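Local structure of cytosol aminopeptidase (Staphylococcus aureus subsp. aureus, 3KZW) at residues A[471-475]-A[476-480]. The protein probably removes amino acids one at a time from the N-termini of peptides, as a metal-dependent cytosol (leucyl) aminopeptidase. Sequence-based numbering, arbitrary orientation.
Sequences HFSGQ and TPHIH. With NA (sodium ion), chain R.
With chi1 at 58°, Ser-473 holds OG between its backbone N and carbonyl carbon, while His-478 has CG anti to the backbone N (chi1 -168°); these rotations bring hydroxyl and imidazole together across a type II' beta turn, Ser-473 to Thr-476. The turn lies in the loop between helix 461-470 and strand 478-482 in the catalytic domain. Gly-474, with its positive phi, fits the second position of such a turn, and Gln-475 the third. The closing bond runs from Thr-476 N to Ser-473 O at 3.3 Å. Thr-476 OG1 also lies 3.1 Å from Ser-473 O, but its single proton could serve Asn-380 OD1 instead.

Beyond the turn, His-478 ND1 donates to Ser-473 OG over 3.0 Å. The oxygen sits at the imidazole edge, only 4° out of the ring plane. At the other ring nitrogen, NE2 bonds Asp-389 OD2, so the imidazole is held at two points, which should restrict its rotation. Ser-473 OG also bonds Thr-470 O, of helix 461-470.

The same turn carries a sodium ion, bound by Gly-474 O at 2.5 Å together with Thr-470 O and two waters. One of these waters joins the ion to both ends of the turn: it lies 2.3 Å from the sodium and donates to Ser-473 OG, while its second hydrogen bond, also donated by the water, reaches Thr-476 O at 2.7 Å.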
loop_
_atom_site.group_PDB
_atom_site.type_symbol
_atom_site.label_atom_id
_atom_site.label_comp_id
_atom_site.label_asym_id
_atom_site.label_seq_id
_atom_site.Cartn_x
_atom_site.Cartn_y
_atom_site.Cartn_z
ATOM N N HIS A 471 -11.109 29.367 -15.173
ATOM C CA HIS A 471 -11.705 30.400 -14.326
ATOM C C HIS A 471 -11.033 31.752 -14.544
ATOM O O HIS A 471 -11.688 32.788 -14.498
ATOM C CB HIS A 471 -11.604 29.994 -12.853
ATOM C CG HIS A 471 -12.006 31.072 -11.890
ATOM N ND1 HIS A 471 -13.321 31.330 -11.563
ATOM C CD2 HIS A 471 -11.262 31.946 -11.169
ATOM C CE1 HIS A 471 -13.369 32.320 -10.690
ATOM N NE2 HIS A 471 -12.135 32.712 -10.434
ATOM N N PHE A 472 -9.730 31.723 -14.805
ATOM C CA PHE A 472 -8.911 32.933 -14.842
ATOM C C PHE A 472 -8.955 33.695 -16.173
ATOM O O PHE A 472 -8.346 34.764 -16.309
ATOM C CB PHE A 472 -7.472 32.599 -14.437
ATOM C CG PHE A 472 -7.325 32.274 -12.977
ATOM C CD1 PHE A 472 -7.597 30.993 -12.506
ATOM C CD2 PHE A 472 -6.930 33.254 -12.070
ATOM C CE1 PHE A 472 -7.472 30.688 -11.153
ATOM C CE2 PHE A 472 -6.799 32.960 -10.716
ATOM C CZ PHE A 472 -7.069 31.674 -10.255
ATOM N N SER A 473 -9.689 33.153 -17.140
ATOM C CA SER A 473 -9.851 33.804 -18.437
ATOM C C SER A 473 -11.095 34.694 -18.483
ATOM O O SER A 473 -11.284 35.462 -19.433
ATOM C CB SER A 473 -9.913 32.761 -19.552
ATOM O OG SER A 473 -10.971 31.847 -19.331
ATOM N N GLY A 474 -11.936 34.590 -17.454
ATOM C CA GLY A 474 -13.198 35.317 -17.413
ATOM C C GLY A 474 -14.161 34.756 -18.440
ATOM O O GLY A 474 -14.424 33.552 -18.457
ATOM N N GLN A 475 -14.674 35.626 -19.306
ATOM C CA GLN A 475 -15.606 35.217 -20.355
ATOM C C GLN A 475 -14.925 35.035 -21.713
ATOM O O GLN A 475 -15.579 34.686 -22.699
ATOM C CB GLN A 475 -16.775 36.204 -20.458
ATOM C CG GLN A 475 -17.665 36.254 -19.217
ATOM C CD GLN A 475 -18.266 34.899 -18.861
ATOM O OE1 GLN A 475 -19.152 34.397 -19.558
ATOM N NE2 GLN A 475 -17.786 34.303 -17.770
ATOM N N THR A 476 -13.613 35.269 -21.754
ATOM C CA THR A 476 -12.812 35.079 -22.965
ATOM C C THR A 476 -12.827 33.611 -23.387
ATOM O O THR A 476 -12.605 32.735 -22.550
ATOM C CB THR A 476 -11.354 35.532 -22.741
ATOM O OG1 THR A 476 -11.344 36.865 -22.219
ATOM C CG2 THR A 476 -10.554 35.491 -24.040
ATOM N N PRO A 477 -13.112 33.336 -24.678
ATOM C CA PRO A 477 -13.054 31.976 -25.213
ATOM C C PRO A 477 -11.756 31.267 -24.830
ATOM O O PRO A 477 -10.668 31.757 -25.132
ATOM C CB PRO A 477 -13.130 32.201 -26.724
ATOM C CG PRO A 477 -13.975 33.410 -26.860
ATOM C CD PRO A 477 -13.629 34.287 -25.682
ATOM N N HIS A 478 -11.889 30.129 -24.158
ATOM C CA HIS A 478 -10.751 29.420 -23.584
ATOM C C HIS A 478 -10.851 27.921 -23.858
ATOM O O HIS A 478 -11.871 27.294 -23.554
ATOM C CB HIS A 478 -10.697 29.671 -22.070
ATOM C CG HIS A 478 -9.420 29.238 -21.413
ATOM N ND1 HIS A 478 -8.944 29.831 -20.264
ATOM C CD2 HIS A 478 -8.523 28.275 -21.735
ATOM C CE1 HIS A 478 -7.813 29.251 -19.905
ATOM N NE2 HIS A 478 -7.533 28.306 -20.784
ATOM N N ILE A 479 -9.796 27.355 -24.442
ATOM C CA ILE A 479 -9.683 25.905 -24.572
ATOM C C ILE A 479 -8.471 25.385 -23.796
ATOM O O ILE A 479 -7.351 25.863 -23.974
ATOM C CB ILE A 479 -9.614 25.431 -26.041
ATOM C CG1 ILE A 479 -10.805 25.961 -26.842
ATOM C CG2 ILE A 479 -9.582 23.902 -26.096
ATOM C CD1 ILE A 479 -10.682 25.767 -28.338
ATOM N N HIS A 480 -8.716 24.406 -22.930
ATOM C CA HIS A 480 -7.673 23.789 -22.120
ATOM C C HIS A 480 -7.342 22.394 -22.653
ATOM O O HIS A 480 -8.228 21.549 -22.810
ATOM C CB HIS A 480 -8.114 23.735 -20.651
ATOM C CG HIS A 480 -7.272 22.845 -19.793
ATOM N ND1 HIS A 480 -5.939 23.092 -19.547
ATOM C CD2 HIS A 480 -7.575 21.709 -19.120
ATOM C CE1 HIS A 480 -5.453 22.142 -18.767
ATOM N NE2 HIS A 480 -6.426 21.292 -18.491
HETATM NA NA NA R . -13.880 31.124 -18.062
HETATM O O HOH W 1 -13.445 31.589 -20.275
HETATM O O HOH W 2 -14.947 31.472 -15.952
#